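Local coordinates for protein FAD-binding oxidoreductase (Gulosibacter chungangensis, PDB 7PBG) that oxidises 4-alkylphenols, dehydrogenating 4-ethylphenol to 4-vinylphenol with the help of a covalently bound FAD, at residues Ala285-Lys290 with Arg381-Val386; Arg279-Asp284 with Leu313-Trp318; Ile425-Gln430 with His440-Leu445. One frame throughout, in Å; residues are numbered along the deposited sequence.

Contact 1. Residues Ala285-Lys290 with Arg381-Val386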
loop_
_atom_site.group_PDB
_atom_site.type_symbol
_atom_site.label_atom_id
_atom_site.label_comp_id
_atom_site.label_asym_id
_atom_site.label_seq_id
_atom_site.Cartn_x
_atom_site.Cartn_y
_atom_site.Cartn_z
ATOM N N ALA A 285 31.830 7.352 -10.869
ATOM C CA ALA A 285 32.743 7.824 -11.929
ATOM C C ALA A 285 31.938 8.150 -13.193
ATOM O O ALA A 285 32.101 9.209 -13.778
ATOM C CB ALA A 285 33.799 6.767 -12.169
ATOM N N ALA A 286 31.016 7.290 -13.566
ATOM C CA ALA A 286 30.283 7.459 -14.843
ATOM C C ALA A 286 29.360 8.699 -14.814
ATOM O O ALA A 286 28.981 9.174 -15.892
ATOM C CB ALA A 286 29.550 6.191 -15.140
ATOM N N CYS A 287 29.094 9.272 -13.628
ATOM C CA CYS A 287 28.307 10.505 -13.489
ATOM C C CYS A 287 29.136 11.763 -13.682
ATOM O O CYS A 287 28.520 12.837 -13.869
ATOM C CB CYS A 287 27.558 10.524 -12.164
ATOM S SG CYS A 287 26.304 9.220 -12.094
ATOM N N VAL A 288 30.458 11.680 -13.604
ATOM C CA VAL A 288 31.350 12.870 -13.594
ATOM C C VAL A 288 32.531 12.688 -14.526
ATOM O O VAL A 288 33.377 13.576 -14.559
ATOM C CB VAL A 288 31.898 13.179 -12.200
ATOM C CG1 VAL A 288 30.792 13.670 -11.290
ATOM C CG2 VAL A 288 32.664 11.995 -11.639
ATOM N N SER A 289 32.533 11.632 -15.321
ATOM C CA SER A 289 33.673 11.364 -16.218
ATOM C C SER A 289 33.279 10.354 -17.282
ATOM O O SER A 289 32.279 9.661 -17.105
ATOM C CB SER A 289 34.847 10.898 -15.434
ATOM O OG SER A 289 34.616 9.569 -14.922
ATOM N N LYS A 290 34.153 10.189 -18.265
ATOM C CA LYS A 290 34.011 9.185 -19.352
ATOM C C LYS A 290 35.029 8.065 -19.131
ATOM O O LYS A 290 36.039 8.259 -18.450
ATOM C CB LYS A 290 34.271 9.834 -20.710
ATOM C CG LYS A 290 33.268 10.896 -21.096
ATOM C CD LYS A 290 33.418 11.335 -22.545
ATOM C CE LYS A 290 32.272 12.227 -22.978
ATOM N NZ LYS A 290 32.145 13.387 -22.068
ATOM N N ARG A 381 19.293 16.033 -13.681
ATOM C CA ARG A 381 19.602 14.923 -14.626
ATOM C C ARG A 381 21.095 14.626 -14.579
ATOM O O ARG A 381 21.679 14.189 -15.570
ATOM C CB ARG A 381 19.126 15.288 -16.018
ATOM C CG ARG A 381 19.698 16.580 -16.546
ATOM C CD ARG A 381 19.054 16.850 -17.890
ATOM N NE ARG A 381 17.624 17.081 -17.774
ATOM C CZ ARG A 381 16.795 17.304 -18.801
ATOM N NH1 ARG A 381 17.233 17.254 -20.051
ATOM N NH2 ARG A 381 15.513 17.522 -18.585
ATOM N N HIS A 382 21.692 14.825 -13.420
ATOM C CA HIS A 382 23.128 14.554 -13.221
ATOM C C HIS A 382 23.484 13.151 -13.723
ATOM O O HIS A 382 24.480 13.073 -14.445
ATOM C CB HIS A 382 23.496 14.788 -11.755
ATOM C CG HIS A 382 24.965 14.829 -11.543
ATOM N ND1 HIS A 382 25.670 13.755 -11.004
ATOM C CD2 HIS A 382 25.858 15.797 -11.834
ATOM C CE1 HIS A 382 26.956 14.085 -10.944
ATOM N NE2 HIS A 382 27.097 15.324 -11.485
ATOM N N SER A 383 22.706 12.103 -13.398
ATOM C CA SER A 383 22.979 10.689 -13.774
ATOM C C SER A 383 22.832 10.457 -15.287
ATOM O O SER A 383 23.269 9.387 -15.714
ATOM C CB SER A 383 22.118 9.690 -13.014
ATOM O OG SER A 383 22.160 10.003 -11.638
ATOM N N ALA A 384 22.308 11.409 -16.059
ATOM C CA ALA A 384 22.249 11.351 -17.541
ATOM C C ALA A 384 23.676 11.333 -18.126
ATOM O O ALA A 384 23.893 10.794 -19.217
ATOM C CB ALA A 384 21.426 12.490 -18.099
ATOM N N ALA A 385 24.676 11.780 -17.392
ATOM C CA ALA A 385 26.086 11.680 -17.818
ATOM C C ALA A 385 26.522 10.232 -18.088
ATOM O O ALA A 385 27.459 10.018 -18.884
ATOM C CB ALA A 385 26.911 12.315 -16.724
ATOM N N VAL A 386 25.872 9.230 -17.478
ATOM C CA VAL A 386 26.297 7.833 -17.704
ATOM C C VAL A 386 26.109 7.485 -19.191
ATOM O O VAL A 386 26.825 6.604 -19.666
ATOM C CB VAL A 386 25.592 6.807 -16.791
ATOM C CG1 VAL A 386 25.775 7.180 -15.348
ATOM C CG2 VAL A 386 24.134 6.595 -17.134
HETATM O O HOH W 1 30.178 10.278 -18.898
#
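Cys287 and Ala286, on helix 281-288, pack against His382, Ala385 and Val386 of a short 3-10 segment in the loop between helix 363-375 and strand 393-402. It is a helix-to-loop packing contact beside the flavin, which Val386 touches. No direct hydrogen bond joins the two segments; carbon, sulfur and carbonyl oxygen do the work. Cys287 SG, anti to its own carbonyl carbon (chi1 -66°), lies 3.9 Å from Val386 CG1, and the same methyl meets Ala286 CB. The imidazole of His382 approaches Cys287 with its CE1 corner, 3.8 Å from Cys287 CB, while Val288 CG1 sits at the ring's edge, 3.9 Å from His382 CE1. Glu366 bonds to His382 NE2, and Ser383 OG is bonded to Glu152, an FAD-binding residue, so polar partners outside the pair fix both side chains. Backbone oxygens of Ala286 and Cys287 face the loop: Cys287 O is 3.3 Å from Ala385 CB, and Val386 CA directs a CA-H...O contact at Ala286 O. One water spans the segments, hydrogen-bonded to Ser289 O at 2.8 Å and to Ala385 O at 2.7 Å.

Contact 2. Residues Arg279-Asp284 with Leu313-Trp318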
loop_
_atom_site.group_PDB
_atom_site.type_symbol
_atom_site.label_atom_id
_atom_site.label_comp_id
_atom_site.label_asym_id
_atom_site.label_seq_id
_atom_site.Cartn_x
_atom_site.Cartn_y
_atom_site.Cartn_z
ATOM N N ARG A 279 26.693 2.734 -3.712
ATOM C CA ARG A 279 27.103 2.504 -5.119
ATOM C C ARG A 279 28.579 2.170 -5.204
ATOM O O ARG A 279 29.402 2.585 -4.354
ATOM C CB ARG A 279 26.760 3.675 -6.029
ATOM C CG ARG A 279 27.200 5.024 -5.556
ATOM C CD ARG A 279 26.844 5.989 -6.691
ATOM N NE ARG A 279 25.484 6.004 -7.236
ATOM C CZ ARG A 279 25.060 6.923 -8.129
ATOM N NH1 ARG A 279 25.896 7.844 -8.603
ATOM N NH2 ARG A 279 23.816 6.898 -8.579
ATOM N N ASN A 280 28.913 1.495 -6.290
ATOM C CA ASN A 280 30.331 1.208 -6.581
ATOM C C ASN A 280 30.977 2.426 -7.235
ATOM O O ASN A 280 30.280 3.318 -7.749
ATOM C CB ASN A 280 30.507 -0.074 -7.361
ATOM C CG ASN A 280 30.027 -0.071 -8.792
ATOM O OD1 ASN A 280 29.247 0.776 -9.219
ATOM N ND2 ASN A 280 30.472 -1.075 -9.524
ATOM N N VAL A 281 32.309 2.418 -7.258
ATOM C CA VAL A 281 33.066 3.581 -7.811
ATOM C C VAL A 281 32.705 3.769 -9.280
ATOM O O VAL A 281 32.584 4.956 -9.756
ATOM C CB VAL A 281 34.579 3.453 -7.579
ATOM C CG1 VAL A 281 35.207 2.282 -8.279
ATOM C CG2 VAL A 281 35.267 4.749 -7.983
ATOM N N THR A 282 32.460 2.710 -10.021
ATOM C CA THR A 282 32.181 2.889 -11.461
ATOM C C THR A 282 30.924 3.742 -11.658
ATOM O O THR A 282 30.904 4.594 -12.602
ATOM C CB THR A 282 32.028 1.536 -12.155
ATOM O OG1 THR A 282 33.180 0.774 -11.798
ATOM C CG2 THR A 282 31.972 1.680 -13.659
ATOM N N PHE A 283 29.900 3.542 -10.824
ATOM C CA PHE A 283 28.623 4.270 -10.993
ATOM C C PHE A 283 28.918 5.745 -10.761
ATOM O O PHE A 283 28.584 6.603 -11.588
ATOM C CB PHE A 283 27.576 3.641 -10.078
ATOM C CG PHE A 283 26.147 3.947 -10.431
ATOM C CD1 PHE A 283 25.159 3.092 -10.002
ATOM C CD2 PHE A 283 25.801 5.050 -11.192
ATOM C CE1 PHE A 283 23.837 3.347 -10.307
ATOM C CE2 PHE A 283 24.473 5.298 -11.517
ATOM C CZ PHE A 283 23.489 4.481 -11.018
ATOM N N ASP A 284 29.604 6.061 -9.655
ATOM C CA ASP A 284 29.895 7.485 -9.379
ATOM C C ASP A 284 30.768 8.047 -10.493
ATOM O O ASP A 284 30.518 9.179 -10.944
ATOM C CB ASP A 284 30.545 7.700 -8.009
ATOM C CG ASP A 284 29.600 8.158 -6.896
ATOM O OD1 ASP A 284 28.348 8.275 -7.128
ATOM O OD2 ASP A 284 30.142 8.431 -5.798
ATOM N N LEU A 313 39.181 10.739 -8.061
ATOM C CA LEU A 313 37.886 11.346 -7.646
ATOM C C LEU A 313 37.887 11.588 -6.145
ATOM O O LEU A 313 37.102 12.423 -5.687
ATOM C CB LEU A 313 36.748 10.430 -8.048
ATOM C CG LEU A 313 36.597 10.175 -9.538
ATOM C CD1 LEU A 313 35.492 9.190 -9.798
ATOM C CD2 LEU A 313 36.270 11.501 -10.239
ATOM N N GLY A 314 38.750 10.892 -5.399
ATOM C CA GLY A 314 38.791 11.061 -3.940
ATOM C C GLY A 314 37.530 10.505 -3.292
ATOM O O GLY A 314 37.042 11.124 -2.347
ATOM N N ILE A 315 37.076 9.335 -3.731
ATOM C CA ILE A 315 35.861 8.682 -3.174
ATOM C C ILE A 315 36.245 7.305 -2.577
ATOM O O ILE A 315 37.246 7.230 -1.840
ATOM C CB ILE A 315 34.732 8.722 -4.225
ATOM C CG1 ILE A 315 35.087 8.031 -5.540
ATOM C CG2 ILE A 315 34.370 10.178 -4.524
ATOM C CD1 ILE A 315 33.957 8.068 -6.537
ATOM N N GLY A 316 35.465 6.272 -2.820
ATOM C CA GLY A 316 35.770 4.915 -2.310
ATOM C C GLY A 316 35.396 3.909 -3.360
ATOM O O GLY A 316 34.682 4.274 -4.291
ATOM N N HIS A 317 35.770 2.646 -3.174
ATOM C CA HIS A 317 35.239 1.565 -4.026
ATOM C C HIS A 317 33.721 1.427 -3.833
ATOM O O HIS A 317 33.052 0.953 -4.776
ATOM C CB HIS A 317 35.969 0.271 -3.688
ATOM C CG HIS A 317 37.297 0.194 -4.351
ATOM N ND1 HIS A 317 37.430 -0.039 -5.706
ATOM C CD2 HIS A 317 38.550 0.394 -3.887
ATOM C CE1 HIS A 317 38.707 -0.000 -6.029
ATOM N NE2 HIS A 317 39.422 0.259 -4.938
ATOM N N TRP A 318 33.217 1.739 -2.629
ATOM C CA TRP A 318 31.790 1.835 -2.262
ATOM C C TRP A 318 31.593 3.219 -1.663
ATOM O O TRP A 318 32.475 3.670 -0.891
ATOM C CB TRP A 318 31.356 0.730 -1.288
ATOM C CG TRP A 318 31.425 -0.615 -1.929
ATOM C CD1 TRP A 318 32.370 -1.574 -1.737
ATOM C CD2 TRP A 318 30.519 -1.129 -2.926
ATOM N NE1 TRP A 318 32.111 -2.644 -2.555
ATOM C CE2 TRP A 318 30.983 -2.412 -3.278
ATOM C CE3 TRP A 318 29.351 -0.635 -3.512
ATOM C CZ2 TRP A 318 30.310 -3.214 -4.210
ATOM C CZ3 TRP A 318 28.689 -1.409 -4.442
ATOM C CH2 TRP A 318 29.169 -2.683 -4.768
#
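Asn280 caps helix 281-288 where strand 277-280 of the large antiparallel sheet ends, and it forms an antiparallel non-hydrogen-bonded pair there with Trp318, the first residue of strand 318-326. Trp318 is also part of a classic beta bulge, in which it and His317 both face Phe249. Two CA-H...O contacts link the backbones, Asn280 CA to His317 O and Trp318 CA to Arg279 O, each 3.3 Å. Asn280 CB lies over the six-membered ring of Trp318 in a CH-pi contact, 4.0 Å from the centroid and 24° off the normal. With CG held between its backbone N and carbonyl carbon (chi1 69°), the Asn280 amide turns away from the indole; OD1 accepts from Phe283 N, the donor standing above the carbonyl plane, and also from Ala429 N. Val281 N gives a weak bond to His317 O, 3.0 Å long and bent to 129°. Val281 CG2 meets Ile315 CD1 at 3.9 Å, and Ile315 CD1 also touches Asp284 CB at 3.7 Å. Asp284 OD2 bonds to Tyr321 OH, His317 NE2 to Gln307 OE1 and Trp318 NE1 to the backbone O of Glu252. Cohesion across the contact thus comes mostly from carbon packing and CA-H...O contacts.

Contact 3. Residues Ile425-Gln430 with His440-Leu445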
loop_
_atom_site.group_PDB
_atom_site.type_symbol
_atom_site.label_atom_id
_atom_site.label_comp_id
_atom_site.label_asym_id
_atom_site.label_seq_id
_atom_site.Cartn_x
_atom_site.Cartn_y
_atom_site.Cartn_z
ATOM N N ILE A 425 30.870 -6.246 -20.613
ATOM C CA ILE A 425 29.855 -5.220 -20.275
ATOM C C ILE A 425 30.305 -4.541 -18.977
ATOM O O ILE A 425 30.588 -5.221 -17.996
ATOM C CB ILE A 425 28.448 -5.848 -20.216
ATOM C CG1 ILE A 425 28.064 -6.540 -21.538
ATOM C CG2 ILE A 425 27.417 -4.810 -19.807
ATOM C CD1 ILE A 425 28.067 -5.631 -22.753
ATOM N N ASP A 426 30.246 -3.220 -18.955
ATOM C CA ASP A 426 30.579 -2.440 -17.742
ATOM C C ASP A 426 29.415 -2.542 -16.747
ATOM O O ASP A 426 28.242 -2.478 -17.183
ATOM C CB ASP A 426 30.854 -0.977 -18.101
ATOM C CG ASP A 426 32.219 -0.728 -18.722
ATOM O OD1 ASP A 426 33.007 -1.671 -18.835
ATOM O OD2 ASP A 426 32.468 0.406 -19.112
ATOM N N TYR A 427 29.758 -2.646 -15.475
ATOM C CA TYR A 427 28.828 -2.944 -14.357
ATOM C C TYR A 427 28.790 -1.802 -13.377
ATOM O O TYR A 427 29.750 -1.608 -12.647
ATOM C CB TYR A 427 29.304 -4.226 -13.676
ATOM C CG TYR A 427 28.572 -4.647 -12.440
ATOM C CD1 TYR A 427 27.232 -4.331 -12.200
ATOM C CD2 TYR A 427 29.237 -5.445 -11.529
ATOM C CE1 TYR A 427 26.589 -4.727 -11.041
ATOM C CE2 TYR A 427 28.597 -5.876 -10.390
ATOM C CZ TYR A 427 27.276 -5.544 -10.156
ATOM O OH TYR A 427 26.735 -6.033 -9.009
ATOM N N LEU A 428 27.694 -1.065 -13.383
ATOM C CA LEU A 428 27.414 -0.018 -12.401
ATOM C C LEU A 428 26.462 -0.645 -11.386
ATOM O O LEU A 428 25.463 -1.255 -11.790
ATOM C CB LEU A 428 26.815 1.197 -13.101
ATOM C CG LEU A 428 27.828 2.053 -13.860
ATOM C CD1 LEU A 428 28.536 1.289 -14.973
ATOM C CD2 LEU A 428 27.112 3.271 -14.414
ATOM N N ALA A 429 26.811 -0.555 -10.119
ATOM C CA ALA A 429 26.125 -1.350 -9.086
ATOM C C ALA A 429 25.608 -0.409 -8.024
ATOM O O ALA A 429 26.346 0.519 -7.604
ATOM C CB ALA A 429 27.040 -2.394 -8.504
ATOM N N GLN A 430 24.372 -0.626 -7.603
ATOM C CA GLN A 430 23.887 0.018 -6.375
ATOM C C GLN A 430 23.250 -1.080 -5.522
ATOM O O GLN A 430 22.586 -1.971 -6.061
ATOM C CB GLN A 430 23.016 1.177 -6.821
ATOM C CG GLN A 430 22.472 2.050 -5.706
ATOM C CD GLN A 430 22.133 3.379 -6.324
ATOM O OE1 GLN A 430 23.015 4.189 -6.639
ATOM N NE2 GLN A 430 20.867 3.566 -6.618
ATOM N N HIS A 440 19.525 -5.216 -5.311
ATOM C CA HIS A 440 20.758 -5.171 -6.116
ATOM C C HIS A 440 20.381 -4.528 -7.431
ATOM O O HIS A 440 19.592 -5.113 -8.176
ATOM C CB HIS A 440 21.382 -6.550 -6.251
ATOM C CG HIS A 440 22.455 -6.616 -7.269
ATOM N ND1 HIS A 440 22.768 -7.791 -7.897
ATOM C CD2 HIS A 440 23.303 -5.672 -7.740
ATOM C CE1 HIS A 440 23.764 -7.580 -8.752
ATOM N NE2 HIS A 440 24.123 -6.277 -8.651
ATOM N N ILE A 441 20.858 -3.325 -7.700
ATOM C CA ILE A 441 20.624 -2.692 -9.024
ATOM C C ILE A 441 21.886 -2.863 -9.883
ATOM O O ILE A 441 22.944 -2.350 -9.533
ATOM C CB ILE A 441 20.273 -1.209 -8.879
ATOM C CG1 ILE A 441 19.162 -0.945 -7.844
ATOM C CG2 ILE A 441 19.968 -0.671 -10.253
ATOM C CD1 ILE A 441 17.974 -1.867 -7.927
ATOM N N CYS A 442 21.801 -3.692 -10.905
ATOM C CA CYS A 442 22.846 -3.898 -11.927
ATOM C C CYS A 442 22.449 -3.038 -13.109
ATOM O O CYS A 442 21.433 -3.334 -13.787
ATOM C CB CYS A 442 22.973 -5.365 -12.277
ATOM S SG CYS A 442 24.022 -5.641 -13.718
ATOM N N LEU A 443 23.151 -1.940 -13.258
ATOM C CA LEU A 443 22.988 -1.015 -14.396
ATOM C C LEU A 443 24.159 -1.291 -15.314
ATOM O O LEU A 443 25.290 -0.835 -15.063
ATOM C CB LEU A 443 22.985 0.398 -13.846
ATOM C CG LEU A 443 22.617 1.501 -14.823
ATOM C CD1 LEU A 443 22.307 2.777 -14.041
ATOM C CD2 LEU A 443 23.700 1.750 -15.855
ATOM N N PRO A 444 23.973 -2.101 -16.363
ATOM C CA PRO A 444 25.054 -2.322 -17.301
ATOM C C PRO A 444 25.099 -1.137 -18.271
ATOM O O PRO A 444 24.045 -0.526 -18.489
ATOM C CB PRO A 444 24.612 -3.557 -18.068
ATOM C CG PRO A 444 23.097 -3.432 -18.089
ATOM C CD PRO A 444 22.755 -2.827 -16.743
ATOM N N LEU A 445 26.281 -0.821 -18.770
ATOM C CA LEU A 445 26.443 0.125 -19.892
ATOM C C LEU A 445 26.941 -0.636 -21.106
ATOM O O LEU A 445 27.987 -1.304 -21.039
ATOM C CB LEU A 445 27.363 1.258 -19.482
ATOM C CG LEU A 445 26.756 2.187 -18.447
ATOM C CD1 LEU A 445 27.751 3.264 -18.070
ATOM C CD2 LEU A 445 25.454 2.837 -18.948
#
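Tyr427 and His440, on the two strands of a beta hairpin, meet rim to rim, neither ring over the face of the other, with their planes at 69° and the side chains reaching toward each other tip to tip. His440 NE2 lies near the plane of the phenol at its edge and forms a 2.6 Å hydrogen bond with Tyr427 OH, in which either could be the donor. Cys442 SG approaches the Tyr427 ring obliquely, 3.8 Å from Tyr427 CD1, a Cys sulfur-aromatic contact. Outside the pair, Tyr413 meets the Tyr427 ring, Phe431 stacks on the imidazole, and Gln412 bonds to His440 ND1, so the imidazole is held at both nitrogens. Each ring has its CG anti to the backbone N, beside the carbonyl carbon (chi1 175° in Tyr427, 168° in His440).

The hairpin, strands 426-433 and 438-447, supplies inner strands of the large antiparallel sheet, consistent with the cap domain of this flavoprotein family. Leu428 with Leu443 and Gln430 with Ile441 are hydrogen-bonded pairs, each joined by two backbone bonds; Leu445 N adds another to Asp426 O. Tyr427, Ala429, Cys442 and Pro444 share one face, where helix 406-422 packs on Tyr427 and Cys442. Beside this row, Ile425 CG2 lies 3.5 Å from Pro444 CB.

Asp426, Leu428, Gln430, Ile441, Leu443 and Leu445 occupy the other face. It looks to the cofactor: Leu443 touches FAD and His395, the residue that binds it covalently. Asp426 pairs with Arg291, while Gln430 OE1 accepts from Arg279. Between them Leu428 crosses both leucines of the partner strand, its CB 4.0 Å from Leu443 CB and its CD2 3.7 Å from Leu445 CD1.

How the contacts relate
The three contacts form a compact group on one side of the chain's centre, their centres about 12 to 13 Å apart. Contacts 1 and 2 share helix 281-288, and their segments alternate along the chain; Ala285 and Val288 of contact 1 pack on Leu313 of contact 2. Contact 3 follows both. Strand 277-280, which leads into that helix, neighbours strand 426-433 in the large antiparallel sheet, so contacts 2 and 3 are joined through adjacent strands by side-chain bonds and by Phe283 packing on Leu443. Contact 1 packs on contact 3 through Ala286 and Val386 against Leu428. Sheet, helix and loop are thus tied together beside the flavin.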